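PDB 5EJY: myosin-I heavy chain from Dictyostelium discoideum, which is an actin-based motor with ATPase activity, involved in early phagocytosis and adhesion, and appears here as its first MyTH4-FERM tail unit. Local coordinates for residues Ser41-Ser46 with Tyr106-Lys111; Leu67-Ser72 with Ser86-Ile91; Ile201-Thr206 with Asp266-Val271; Lys213-Asp218 with Ser231-Met236. All coordinates share one frame; numbering follows the deposited sequence.

Contact 1: residues Ser41-Ser46 with Tyr106-Lys111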
loop_
_atom_site.group_PDB
_atom_site.type_symbol
_atom_site.label_atom_id
_atom_site.label_comp_id
_atom_site.label_asym_id
_atom_site.label_seq_id
_atom_site.Cartn_x
_atom_site.Cartn_y
_atom_site.Cartn_z
ATOM N N SER A 41 -29.411 -22.845 15.671
ATOM C CA SER A 41 -28.558 -23.890 16.220
ATOM C C SER A 41 -27.341 -24.175 15.328
ATOM O O SER A 41 -27.355 -23.889 14.133
ATOM C CB SER A 41 -29.373 -25.165 16.399
ATOM O OG SER A 41 -29.838 -25.632 15.146
ATOM N N HIS A 42 -26.299 -24.752 15.916
ATOM C CA HIS A 42 -25.100 -25.133 15.172
ATOM C C HIS A 42 -25.428 -26.166 14.109
ATOM O O HIS A 42 -26.303 -27.007 14.311
ATOM C CB HIS A 42 -24.042 -25.710 16.117
ATOM C CG HIS A 42 -23.479 -24.709 17.074
ATOM N ND1 HIS A 42 -22.229 -24.845 17.641
ATOM C CD2 HIS A 42 -23.990 -23.554 17.559
ATOM C CE1 HIS A 42 -21.996 -23.816 18.436
ATOM N NE2 HIS A 42 -23.050 -23.018 18.405
ATOM N N ILE A 43 -24.732 -26.106 12.977
ATOM C CA ILE A 43 -24.868 -27.145 11.965
ATOM C C ILE A 43 -24.068 -28.363 12.415
ATOM O O ILE A 43 -23.043 -28.226 13.087
ATOM C CB ILE A 43 -24.435 -26.677 10.553
ATOM C CG1 ILE A 43 -23.006 -26.125 10.561
ATOM C CG2 ILE A 43 -25.397 -25.611 10.014
ATOM C CD1 ILE A 43 -22.525 -25.731 9.170
ATOM N N LYS A 44 -24.546 -29.552 12.063
ATOM C CA LYS A 44 -23.956 -30.781 12.586
ATOM C C LYS A 44 -22.830 -31.302 11.700
ATOM O O LYS A 44 -22.126 -32.245 12.062
ATOM C CB LYS A 44 -25.040 -31.845 12.803
ATOM C CG LYS A 44 -26.032 -31.461 13.896
ATOM C CD LYS A 44 -27.237 -32.382 13.943
ATOM C CE LYS A 44 -28.185 -31.974 15.067
ATOM N N SER A 45 -22.664 -30.670 10.544
ATOM C CA SER A 45 -21.549 -30.958 9.658
ATOM C C SER A 45 -21.350 -29.744 8.756
ATOM O O SER A 45 -22.062 -28.752 8.895
ATOM C CB SER A 45 -21.832 -32.214 8.832
ATOM O OG SER A 45 -20.692 -32.610 8.088
ATOM N N SER A 46 -20.384 -29.811 7.842
ATOM C CA SER A 46 -20.180 -28.724 6.891
ATOM C C SER A 46 -21.379 -28.660 5.942
ATOM O O SER A 46 -22.043 -29.673 5.726
ATOM C CB SER A 46 -18.888 -28.947 6.097
ATOM O OG SER A 46 -18.902 -30.183 5.403
ATOM N N TYR A 106 -19.456 -18.755 1.864
ATOM C CA TYR A 106 -20.515 -17.997 1.207
ATOM C C TYR A 106 -21.880 -18.682 1.346
ATOM O O TYR A 106 -22.884 -18.016 1.522
ATOM C CB TYR A 106 -20.195 -17.770 -0.267
ATOM C CG TYR A 106 -19.340 -16.549 -0.534
ATOM C CD1 TYR A 106 -19.907 -15.285 -0.606
ATOM C CD2 TYR A 106 -17.959 -16.661 -0.701
ATOM C CE1 TYR A 106 -19.133 -14.159 -0.856
ATOM C CE2 TYR A 106 -17.172 -15.534 -0.959
ATOM C CZ TYR A 106 -17.770 -14.291 -1.037
ATOM O OH TYR A 106 -17.014 -13.168 -1.294
ATOM N N CYS A 107 -21.904 -20.009 1.275
ATOM C CA CYS A 107 -23.161 -20.750 1.396
ATOM C C CYS A 107 -23.750 -20.587 2.781
ATOM O O CYS A 107 -24.968 -20.511 2.930
ATOM C CB CYS A 107 -22.970 -22.240 1.090
ATOM S SG CYS A 107 -22.765 -22.612 -0.633
ATOM N N GLN A 108 -22.895 -20.562 3.800
ATOM C CA GLN A 108 -23.370 -20.326 5.162
ATOM C C GLN A 108 -24.004 -18.950 5.307
ATOM O O GLN A 108 -24.985 -18.788 6.040
ATOM C CB GLN A 108 -22.244 -20.481 6.183
ATOM C CG GLN A 108 -21.703 -21.899 6.301
ATOM C CD GLN A 108 -20.661 -22.034 7.405
ATOM O OE1 GLN A 108 -20.577 -21.196 8.307
ATOM N NE2 GLN A 108 -19.868 -23.094 7.340
ATOM N N LEU A 109 -23.443 -17.954 4.624
ATOM C CA LEU A 109 -23.983 -16.590 4.717
ATOM C C LEU A 109 -25.279 -16.428 3.913
ATOM O O LEU A 109 -26.203 -15.721 4.330
ATOM C CB LEU A 109 -22.940 -15.557 4.269
ATOM C CG LEU A 109 -21.627 -15.643 5.053
ATOM C CD1 LEU A 109 -20.572 -14.675 4.506
ATOM C CD2 LEU A 109 -21.870 -15.409 6.548
ATOM N N ILE A 110 -25.334 -17.065 2.749
ATOM C CA ILE A 110 -26.579 -17.096 1.978
ATOM C C ILE A 110 -27.667 -17.732 2.829
ATOM O O ILE A 110 -28.755 -17.171 2.997
ATOM C CB ILE A 110 -26.410 -17.893 0.683
ATOM C CG1 ILE A 110 -25.419 -17.180 -0.239
ATOM C CG2 ILE A 110 -27.772 -18.086 -0.023
ATOM C CD1 ILE A 110 -24.876 -18.047 -1.352
ATOM N N LYS A 111 -27.349 -18.897 3.385
ATOM C CA LYS A 111 -28.262 -19.637 4.259
ATOM C C LYS A 111 -28.792 -18.788 5.417
ATOM O O LYS A 111 -30.007 -18.705 5.635
ATOM C CB LYS A 111 -27.563 -20.901 4.793
ATOM C CG LYS A 111 -28.210 -21.530 6.021
ATOM C CD LYS A 111 -27.387 -22.727 6.535
ATOM C CE LYS A 111 -27.902 -23.201 7.889
ATOM N NZ LYS A 111 -29.290 -23.765 7.758
#
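The ammonium of K111 is gripped by two hydrogen bonds, to S37 O and to the amide oxygen Q39 OE1, and on its way to them its chain brushes past I43. K111 CE lies 4.1 Å from I43 CG2, the two side chains sliding by each other in opposite directions. The lysine leaves the helix with CG anti to the backbone N (chi1 162°), runs extended through its methylenes, and bends only at the last torsion, which turns NZ to its acceptors and leaves the carbon before it against the isoleucine methyl. Q108 stands one turn earlier on the same helix, and I43 reaches it with its other branch: CD1 comes within 4.2 Å of Q108 NE2, the side chains crossing at about a right angle. That amide is tied down too, with NE2 hydrogen-bonded to E104 OE2 and A59 O. Both segments belong to the helical MyTH4 domain. Residues 41-46 lie in the loop between helix 16-23 and helix 53-70, and I43 is the side chain by which they meet helix 102-112. Its chi1 of 55° orients the branches, CG2 to the lysine and, through the extended CG1 arm, CD1 to the glutamine. On the helix side, backbone hydrogen bonds such as K111 N to C107 O, 2.9 Å, keep Q108 and K111 on one face, where both start out toward the loop.

Contact 2: residues Leu67-Ser72 with Ser86-Ile91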
loop_
_atom_site.group_PDB
_atom_site.type_symbol
_atom_site.label_atom_id
_atom_site.label_comp_id
_atom_site.label_asym_id
_atom_site.label_seq_id
_atom_site.Cartn_x
_atom_site.Cartn_y
_atom_site.Cartn_z
ATOM N N LEU A 67 -22.680 -17.496 13.841
ATOM C CA LEU A 67 -23.708 -17.347 14.866
ATOM C C LEU A 67 -23.263 -16.365 15.940
ATOM O O LEU A 67 -24.038 -15.507 16.375
ATOM C CB LEU A 67 -24.029 -18.698 15.501
ATOM C CG LEU A 67 -24.763 -19.680 14.589
ATOM C CD1 LEU A 67 -24.943 -21.028 15.273
ATOM C CD2 LEU A 67 -26.090 -19.095 14.174
ATOM N N HIS A 68 -22.010 -16.499 16.372
ATOM C CA HIS A 68 -21.478 -15.614 17.405
ATOM C C HIS A 68 -21.515 -14.143 16.993
ATOM O O HIS A 68 -21.872 -13.281 17.796
ATOM C CB HIS A 68 -20.055 -16.013 17.779
ATOM C CG HIS A 68 -19.529 -15.300 18.979
ATOM N ND1 HIS A 68 -18.853 -14.100 18.895
ATOM C CD2 HIS A 68 -19.589 -15.606 20.296
ATOM C CE1 HIS A 68 -18.513 -13.704 20.108
ATOM N NE2 HIS A 68 -18.951 -14.598 20.976
ATOM N N TYR A 69 -21.134 -13.848 15.751
ATOM C CA TYR A 69 -21.140 -12.462 15.280
ATOM C C TYR A 69 -22.567 -11.956 15.146
ATOM O O TYR A 69 -22.870 -10.819 15.508
ATOM C CB TYR A 69 -20.402 -12.307 13.945
ATOM C CG TYR A 69 -20.398 -10.883 13.429
ATOM C CD1 TYR A 69 -21.356 -10.447 12.523
ATOM C CD2 TYR A 69 -19.437 -9.976 13.850
ATOM C CE1 TYR A 69 -21.359 -9.135 12.051
ATOM C CE2 TYR A 69 -19.435 -8.668 13.390
ATOM C CZ TYR A 69 -20.387 -8.253 12.494
ATOM O OH TYR A 69 -20.375 -6.955 12.041
ATOM N N MET A 70 -23.442 -12.804 14.617
ATOM C CA MET A 70 -24.843 -12.442 14.437
ATOM C C MET A 70 -25.513 -12.084 15.761
ATOM O O MET A 70 -26.332 -11.173 15.820
ATOM C CB MET A 70 -25.606 -13.584 13.776
ATOM C CG MET A 70 -25.254 -13.785 12.328
ATOM S SD MET A 70 -26.088 -15.205 11.638
ATOM C CE MET A 70 -27.807 -14.794 11.986
ATOM N N ASN A 71 -25.136 -12.800 16.811
ATOM C CA ASN A 71 -25.773 -12.686 18.116
ATOM C C ASN A 71 -25.094 -11.696 19.051
ATOM O O ASN A 71 -25.554 -11.487 20.172
ATOM C CB ASN A 71 -25.807 -14.064 18.792
ATOM C CG ASN A 71 -26.759 -15.022 18.107
ATOM O OD1 ASN A 71 -27.733 -14.599 17.487
ATOM N ND2 ASN A 71 -26.484 -16.316 18.215
ATOM N N SER A 72 -23.998 -11.088 18.606
ATOM C CA SER A 72 -23.183 -10.288 19.515
ATOM C C SER A 72 -23.770 -8.903 19.764
ATOM O O SER A 72 -24.448 -8.338 18.910
ATOM C CB SER A 72 -21.723 -10.193 19.036
ATOM O OG SER A 72 -21.626 -9.453 17.833
ATOM N N SER A 86 -13.182 -10.495 16.283
ATOM C CA SER A 86 -12.446 -11.752 16.351
ATOM C C SER A 86 -13.105 -12.923 15.599
ATOM O O SER A 86 -12.413 -13.666 14.897
ATOM C CB SER A 86 -12.103 -12.131 17.803
ATOM O OG SER A 86 -13.268 -12.350 18.576
ATOM N N PRO A 87 -14.432 -13.100 15.732
ATOM C CA PRO A 87 -15.015 -14.188 14.932
ATOM C C PRO A 87 -14.918 -13.918 13.430
ATOM O O PRO A 87 -14.790 -14.863 12.650
ATOM C CB PRO A 87 -16.486 -14.212 15.379
ATOM C CG PRO A 87 -16.743 -12.835 15.918
ATOM C CD PRO A 87 -15.443 -12.406 16.549
ATOM N N VAL A 88 -14.986 -12.647 13.037
ATOM C CA VAL A 88 -14.833 -12.261 11.634
ATOM C C VAL A 88 -13.421 -12.577 11.116
ATOM O O VAL A 88 -13.252 -13.155 10.037
ATOM C CB VAL A 88 -15.166 -10.767 11.413
ATOM C CG1 VAL A 88 -14.909 -10.361 9.972
ATOM C CG2 VAL A 88 -16.610 -10.491 11.785
ATOM N N LYS A 89 -12.413 -12.216 11.902
ATOM C CA LYS A 89 -11.025 -12.499 11.557
ATOM C C LYS A 89 -10.799 -13.994 11.361
ATOM O O LYS A 89 -10.084 -14.420 10.453
ATOM C CB LYS A 89 -10.096 -11.978 12.660
ATOM C CG LYS A 89 -10.033 -10.463 12.774
ATOM C CD LYS A 89 -9.368 -9.844 11.560
ATOM C CE LYS A 89 -9.135 -8.347 11.742
ATOM N NZ LYS A 89 -7.945 -8.021 12.572
ATOM N N PHE A 90 -11.405 -14.798 12.223
ATOM C CA PHE A 90 -11.259 -16.238 12.104
ATOM C C PHE A 90 -11.782 -16.724 10.746
ATOM O O PHE A 90 -11.087 -17.424 9.996
ATOM C CB PHE A 90 -11.997 -16.937 13.248
ATOM C CG PHE A 90 -11.898 -18.432 13.200
ATOM C CD1 PHE A 90 -10.870 -19.093 13.847
ATOM C CD2 PHE A 90 -12.834 -19.178 12.505
ATOM C CE1 PHE A 90 -10.774 -20.473 13.803
ATOM C CE2 PHE A 90 -12.742 -20.561 12.451
ATOM C CZ PHE A 90 -11.718 -21.209 13.105
ATOM N N ILE A 91 -13.018 -16.349 10.446
ATOM C CA ILE A 91 -13.659 -16.701 9.186
ATOM C C ILE A 91 -12.842 -16.291 7.960
ATOM O O ILE A 91 -12.596 -17.106 7.073
ATOM C CB ILE A 91 -15.059 -16.058 9.088
ATOM C CG1 ILE A 91 -15.955 -16.595 10.207
ATOM C CG2 ILE A 91 -15.688 -16.346 7.725
ATOM C CD1 ILE A 91 -17.280 -15.921 10.299
#
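Y69 meets helix 81-97 through ring atoms CD2 and CE2, which lie 3.5 Å and 3.7 Å from V88 CG2. The ring is carried there by a chi1 of 180°, which sets CG opposite the backbone N and sends the phenol out between the helices. V88 answers with the methyl that stands beside its own backbone N, its CG1 being the one anti to N (chi1 176°); the two side chains cross at a slant. P87, the residue before V88, is the second partner. Its CG, puckered endo, sits at the edge of the Y69 ring, near the ring plane, and 4.2 Å from Y69 CB. H68, exposed, also starts out toward helix 81-97, and its side chain crosses that of P87 at about a right angle. The backbones come nearest at Y69 and P87, with CA atoms 6.4 Å apart, where the proline's lack of an N-H goes with a kink in helix 81-97. At the end of helix 53-70, S72 OG donates to Y69 O at 3.0 Å, with a C=O...donor angle of 123°. The far end of the phenol is fixed by a hydrogen bond between OH and E127 OE1, and R124 makes a cation-pi contact with the ring. Here helix 53-70 packs against helix 81-97, with helix 119-133 closing over Y69 and V88, the helix-on-helix packing of the MyTH4 domain.

Contact 3: residues Ile201-Thr206 with Asp266-Val271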
loop_
_atom_site.group_PDB
_atom_site.type_symbol
_atom_site.label_atom_id
_atom_site.label_comp_id
_atom_site.label_asym_id
_atom_site.label_seq_id
_atom_site.Cartn_x
_atom_site.Cartn_y
_atom_site.Cartn_z
ATOM N N ILE A 201 -12.582 3.753 3.493
ATOM C CA ILE A 201 -11.541 3.814 4.499
ATOM C C ILE A 201 -10.820 5.135 4.261
ATOM O O ILE A 201 -10.499 5.460 3.119
ATOM C CB ILE A 201 -10.528 2.642 4.354
ATOM C CG1 ILE A 201 -11.201 1.301 4.667
ATOM C CG2 ILE A 201 -9.358 2.832 5.294
ATOM C CD1 ILE A 201 -12.047 0.745 3.530
ATOM N N PHE A 202 -10.603 5.910 5.322
ATOM C CA PHE A 202 -9.828 7.143 5.213
ATOM C C PHE A 202 -8.363 6.880 5.572
ATOM O O PHE A 202 -8.066 6.359 6.650
ATOM C CB PHE A 202 -10.408 8.241 6.123
ATOM C CG PHE A 202 -9.716 9.566 5.972
ATOM C CD1 PHE A 202 -9.847 10.297 4.801
ATOM C CD2 PHE A 202 -8.923 10.073 6.993
ATOM C CE1 PHE A 202 -9.209 11.520 4.652
ATOM C CE2 PHE A 202 -8.285 11.288 6.852
ATOM C CZ PHE A 202 -8.423 12.011 5.681
ATOM N N VAL A 203 -7.449 7.189 4.655
ATOM C CA VAL A 203 -6.023 7.058 4.949
ATOM C C VAL A 203 -5.331 8.397 4.808
ATOM O O VAL A 203 -5.719 9.220 3.990
ATOM C CB VAL A 203 -5.291 6.023 4.047
ATOM C CG1 VAL A 203 -5.832 4.630 4.288
ATOM C CG2 VAL A 203 -5.395 6.402 2.571
ATOM N N ARG A 204 -4.296 8.596 5.615
ATOM C CA ARG A 204 -3.506 9.806 5.568
ATOM C C ARG A 204 -2.186 9.526 4.879
ATOM O O ARG A 204 -1.484 8.576 5.234
ATOM C CB ARG A 204 -3.262 10.301 6.991
ATOM C CG ARG A 204 -4.545 10.723 7.711
ATOM C CD ARG A 204 -4.410 10.523 9.232
ATOM N NE ARG A 204 -5.694 10.647 9.923
ATOM C CZ ARG A 204 -6.234 11.808 10.272
ATOM N NH1 ARG A 204 -5.602 12.937 9.989
ATOM N NH2 ARG A 204 -7.403 11.842 10.901
ATOM N N ILE A 205 -1.852 10.336 3.883
ATOM C CA ILE A 205 -0.587 10.160 3.166
ATOM C C ILE A 205 0.305 11.380 3.401
ATOM O O ILE A 205 -0.114 12.515 3.175
ATOM C CB ILE A 205 -0.803 10.039 1.649
ATOM C CG1 ILE A 205 -1.985 9.111 1.305
ATOM C CG2 ILE A 205 0.486 9.620 0.953
ATOM C CD1 ILE A 205 -1.757 7.669 1.631
ATOM N N THR A 206 1.535 11.145 3.835
ATOM C CA THR A 206 2.471 12.239 4.052
ATOM C C THR A 206 3.174 12.621 2.748
ATOM O O THR A 206 3.708 11.764 2.057
ATOM C CB THR A 206 3.542 11.825 5.075
ATOM O OG1 THR A 206 2.898 11.393 6.279
ATOM C CG2 THR A 206 4.476 12.993 5.381
ATOM N N ASP A 266 -4.148 -3.684 2.400
ATOM C CA ASP A 266 -3.262 -4.763 2.853
ATOM C C ASP A 266 -2.108 -4.199 3.700
ATOM O O ASP A 266 -1.625 -4.847 4.634
ATOM C CB ASP A 266 -2.695 -5.561 1.664
ATOM C CG ASP A 266 -3.695 -6.571 1.095
ATOM O OD1 ASP A 266 -4.690 -6.886 1.780
ATOM O OD2 ASP A 266 -3.472 -7.059 -0.038
ATOM N N VAL A 267 -1.663 -2.991 3.383
ATOM C CA VAL A 267 -0.604 -2.370 4.186
ATOM C C VAL A 267 -1.135 -2.075 5.590
ATOM O O VAL A 267 -0.464 -2.357 6.581
ATOM C CB VAL A 267 -0.045 -1.086 3.517
ATOM C CG1 VAL A 267 1.018 -0.425 4.402
ATOM C CG2 VAL A 267 0.550 -1.425 2.155
ATOM N N LEU A 268 -2.356 -1.542 5.678
ATOM C CA LEU A 268 -2.991 -1.323 6.984
ATOM C C LEU A 268 -3.062 -2.607 7.835
ATOM O O LEU A 268 -2.857 -2.570 9.053
ATOM C CB LEU A 268 -4.394 -0.738 6.818
ATOM C CG LEU A 268 -4.525 0.650 6.174
ATOM C CD1 LEU A 268 -6.011 1.045 6.062
ATOM C CD2 LEU A 268 -3.740 1.701 6.961
ATOM N N SER A 269 -3.368 -3.734 7.196
ATOM C CA SER A 269 -3.357 -5.024 7.886
ATOM C C SER A 269 -1.978 -5.340 8.457
ATOM O O SER A 269 -1.856 -5.826 9.581
ATOM C CB SER A 269 -3.777 -6.144 6.926
ATOM O OG SER A 269 -5.061 -5.872 6.388
ATOM N N LYS A 270 -0.940 -5.075 7.673
ATOM C CA LYS A 270 0.438 -5.332 8.128
ATOM C C LYS A 270 0.806 -4.480 9.331
ATOM O O LYS A 270 1.521 -4.930 10.240
ATOM C CB LYS A 270 1.443 -5.087 7.007
ATOM C CG LYS A 270 1.344 -6.052 5.857
ATOM C CD LYS A 270 2.698 -6.274 5.201
ATOM C CE LYS A 270 3.478 -4.978 5.055
ATOM N NZ LYS A 270 4.690 -5.162 4.191
ATOM N N VAL A 271 0.328 -3.242 9.324
ATOM C CA VAL A 271 0.541 -2.314 10.424
ATOM C C VAL A 271 -0.080 -2.848 11.700
ATOM O O VAL A 271 0.556 -2.862 12.759
ATOM C CB VAL A 271 -0.020 -0.915 10.101
ATOM C CG1 VAL A 271 0.019 -0.006 11.345
ATOM C CG2 VAL A 271 0.763 -0.298 8.958
#
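L268 holds its CG anti to the carbonyl carbon and beside the backbone N (chi1 -63°), then continues extended (chi2 179°), and this carries CD1 from the helix to the strand. The single methyl serves two partners there: I201 CG2 at 3.9 Å and V203 CG1 at 4.0 Å. The strand residues offer different branches. I201 presents the methyl that lies anti to its backbone N, whereas V203 (chi1 -64°) presents the one beside N. Leucine and isoleucine slide past each other in opposite directions; leucine and valine meet at a slant. Because side chains alternate along a strand, I201 and V203 start out toward the helix while F202 between them points away. On that other face F202 CE2 rests 4.0 Å above the plane of the R204 guanidinium, over its centre, and the F202 ring also meets that of H216 on the next strand. The contact is thus purely apolar and slender: the closest CA atoms, those of V203 and L268, are still 9.1 Å apart, and the gap is bridged by side chains alone. Around L268, backbone bonds such as V271 N to V267 O, 3.0 Å, keep the helix regular. V267 and V271 turn to F285, F287 and F251 on other strands, while D266 forms a salt bridge with R183. Strand 201-207, flanked by strands 212-217 and 285-291, belongs to the ubiquitin-like first lobe of the FERM domain, with strand order 2-1-5-3-4, and helix 264-277, in the chain just before strand 285-291, packs on this sheet.

Contact 4: residues Lys213-Asp218 with Ser231-Met236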
loop_
_atom_site.group_PDB
_atom_site.type_symbol
_atom_site.label_atom_id
_atom_site.label_comp_id
_atom_site.label_asym_id
_atom_site.label_seq_id
_atom_site.Cartn_x
_atom_site.Cartn_y
_atom_site.Cartn_z
ATOM N N LYS A 213 -1.941 14.617 3.483
ATOM C CA LYS A 213 -3.025 14.521 2.508
ATOM C C LYS A 213 -3.990 13.397 2.889
ATOM O O LYS A 213 -3.572 12.358 3.360
ATOM C CB LYS A 213 -2.475 14.228 1.116
ATOM C CG LYS A 213 -1.253 15.031 0.721
ATOM C CD LYS A 213 -1.498 16.509 0.768
ATOM C CE LYS A 213 -0.257 17.246 0.270
ATOM N NZ LYS A 213 -0.428 18.727 0.290
ATOM N N GLY A 214 -5.285 13.606 2.702
ATOM C CA GLY A 214 -6.246 12.560 3.004
ATOM C C GLY A 214 -6.759 11.908 1.731
ATOM O O GLY A 214 -6.940 12.589 0.737
ATOM N N LEU A 215 -6.961 10.593 1.748
ATOM C CA LEU A 215 -7.646 9.913 0.654
ATOM C C LEU A 215 -8.751 9.012 1.193
ATOM O O LEU A 215 -8.594 8.365 2.232
ATOM C CB LEU A 215 -6.679 9.061 -0.173
ATOM C CG LEU A 215 -5.547 9.699 -0.984
ATOM C CD1 LEU A 215 -4.673 8.594 -1.613
ATOM C CD2 LEU A 215 -6.092 10.656 -2.058
ATOM N N HIS A 216 -9.869 8.975 0.484
ATOM C CA HIS A 216 -10.918 8.013 0.785
ATOM C C HIS A 216 -10.805 6.864 -0.200
ATOM O O HIS A 216 -10.907 7.062 -1.416
ATOM C CB HIS A 216 -12.306 8.666 0.719
ATOM C CG HIS A 216 -12.558 9.634 1.833
ATOM N ND1 HIS A 216 -12.236 10.971 1.745
ATOM C CD2 HIS A 216 -13.064 9.451 3.076
ATOM C CE1 HIS A 216 -12.545 11.573 2.881
ATOM N NE2 HIS A 216 -13.048 10.671 3.706
ATOM N N ILE A 217 -10.578 5.664 0.326
ATOM C CA ILE A 217 -10.370 4.497 -0.524
ATOM C C ILE A 217 -11.303 3.342 -0.166
ATOM O O ILE A 217 -12.049 3.401 0.825
ATOM C CB ILE A 217 -8.886 3.987 -0.443
ATOM C CG1 ILE A 217 -8.561 3.426 0.944
ATOM C CG2 ILE A 217 -7.903 5.117 -0.771
ATOM C CD1 ILE A 217 -7.134 2.812 1.028
ATOM N N ASP A 218 -11.262 2.289 -0.978
ATOM C CA ASP A 218 -11.965 1.063 -0.627
ATOM C C ASP A 218 -11.018 -0.119 -0.525
ATOM O O ASP A 218 -9.793 0.024 -0.734
ATOM C CB ASP A 218 -13.201 0.795 -1.525
ATOM C CG ASP A 218 -12.850 0.386 -2.953
ATOM O OD1 ASP A 218 -11.705 -0.015 -3.242
ATOM O OD2 ASP A 218 -13.762 0.455 -3.814
ATOM N N SER A 231 -1.851 12.528 -7.210
ATOM C CA SER A 231 -1.277 13.393 -8.237
ATOM C C SER A 231 -2.328 14.404 -8.701
ATOM O O SER A 231 -2.097 15.615 -8.697
ATOM C CB SER A 231 -0.790 12.556 -9.421
ATOM O OG SER A 231 0.238 11.657 -9.013
ATOM N N GLN A 232 -3.495 13.900 -9.085
ATOM C CA GLN A 232 -4.557 14.780 -9.577
ATOM C C GLN A 232 -4.948 15.813 -8.518
ATOM O O GLN A 232 -5.090 17.006 -8.812
ATOM C CB GLN A 232 -5.765 13.949 -10.020
ATOM C CG GLN A 232 -6.958 14.799 -10.462
ATOM C CD GLN A 232 -8.061 13.967 -11.105
ATOM O OE1 GLN A 232 -8.150 12.756 -10.895
ATOM N NE2 GLN A 232 -8.903 14.618 -11.902
ATOM N N ARG A 233 -5.092 15.362 -7.276
ATOM C CA ARG A 233 -5.485 16.247 -6.190
ATOM C C ARG A 233 -4.424 17.293 -5.818
ATOM O O ARG A 233 -4.757 18.350 -5.283
ATOM C CB ARG A 233 -5.899 15.433 -4.961
ATOM C CG ARG A 233 -7.117 14.544 -5.217
ATOM C CD ARG A 233 -7.352 13.613 -4.049
ATOM N NE ARG A 233 -7.613 14.388 -2.850
ATOM C CZ ARG A 233 -8.805 14.889 -2.538
ATOM N NH1 ARG A 233 -9.853 14.668 -3.328
ATOM N NH2 ARG A 233 -8.946 15.605 -1.430
ATOM N N SER A 234 -3.160 17.000 -6.100
ATOM C CA SER A 234 -2.075 17.961 -5.873
ATOM C C SER A 234 -1.863 18.841 -7.092
ATOM O O SER A 234 -0.993 19.703 -7.090
ATOM C CB SER A 234 -0.766 17.218 -5.569
ATOM O OG SER A 234 -0.938 16.322 -4.491
ATOM N N ARG A 235 -2.649 18.594 -8.138
ATOM C CA ARG A 235 -2.554 19.310 -9.409
ATOM C C ARG A 235 -1.233 19.067 -10.148
ATOM O O ARG A 235 -0.721 19.946 -10.844
ATOM C CB ARG A 235 -2.799 20.813 -9.212
ATOM C CG ARG A 235 -3.958 21.112 -8.267
ATOM C CD ARG A 235 -4.513 22.527 -8.491
ATOM N NE ARG A 235 -5.543 22.879 -7.514
ATOM C CZ ARG A 235 -6.833 22.579 -7.643
ATOM N NH1 ARG A 235 -7.260 21.913 -8.714
ATOM N NH2 ARG A 235 -7.698 22.947 -6.699
ATOM N N MET A 236 -0.688 17.865 -9.996
ATOM C CA MET A 236 0.450 17.435 -10.790
ATOM C C MET A 236 -0.100 16.830 -12.072
ATOM O O MET A 236 -1.313 16.772 -12.254
ATOM C CB MET A 236 1.239 16.367 -10.010
ATOM C CG MET A 236 1.687 16.856 -8.656
ATOM S SD MET A 236 2.018 15.580 -7.408
ATOM C CE MET A 236 3.053 14.450 -8.334
#
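G214 and L215 run in extended conformation along the edge strand 212-217, and R233 faces them from the last turn of helix 223-233. Just beyond, the helix closes in a Schellman motif: R235 takes a positive phi of 65°, M236 N bonds back to S231 O at 3.0 Å and R235 N to Q232 O, also at 3.0 Å. R233 starts out toward the strand, its side chain and that of L215 sliding past each other in opposite directions. The bend at chi3 (61°) turns NE and the guanidinium aside beyond CD, and CD is the carbon that meets L215, 3.8 Å from its CD2. R233 NE passes the same L215 methyl at 4.1 Å. L215 is buried, and it is CD2, at the tip, that approaches R233; the leucine also touches S226 and D229 of helix 223-233, the helix that follows the second strand in this ubiquitin-like lobe. R233 NE stands 4.1 Å from G214 O, too long for a hydrogen bond. Chemically, then, the arginine meets the strand mainly through its CD methylene, against a leucine methyl. Its charge makes no bond to residues 213-218, and because the residue is exposed and touches a crystal neighbour, the pose of its guanidinium may partly reflect the lattice.

From the N terminus, contact 1 closes a long loop by bringing residues 41-46 to 106-111, and contact 2 is nested inside it, joining 67-72 to 86-91. The two touch where H42 CD2 packs 3.5 Å from L67 CD1; contact 1 ties a loop to helix 102-112 and contact 2 packs helix 53-70 on helix 81-97, all within the MyTH4 domain. In the FERM domain, contact 3 closes a second loop from 201-206 to 266-271, with contact 4 nested within; their strands are sheet neighbours. The two pairs follow in series and do not cross. Contacts 2 and 3 stay about 7 Å apart at their nearest atoms, but the K89-E272 salt bridge links their helices across the MyTH4-FERM boundary.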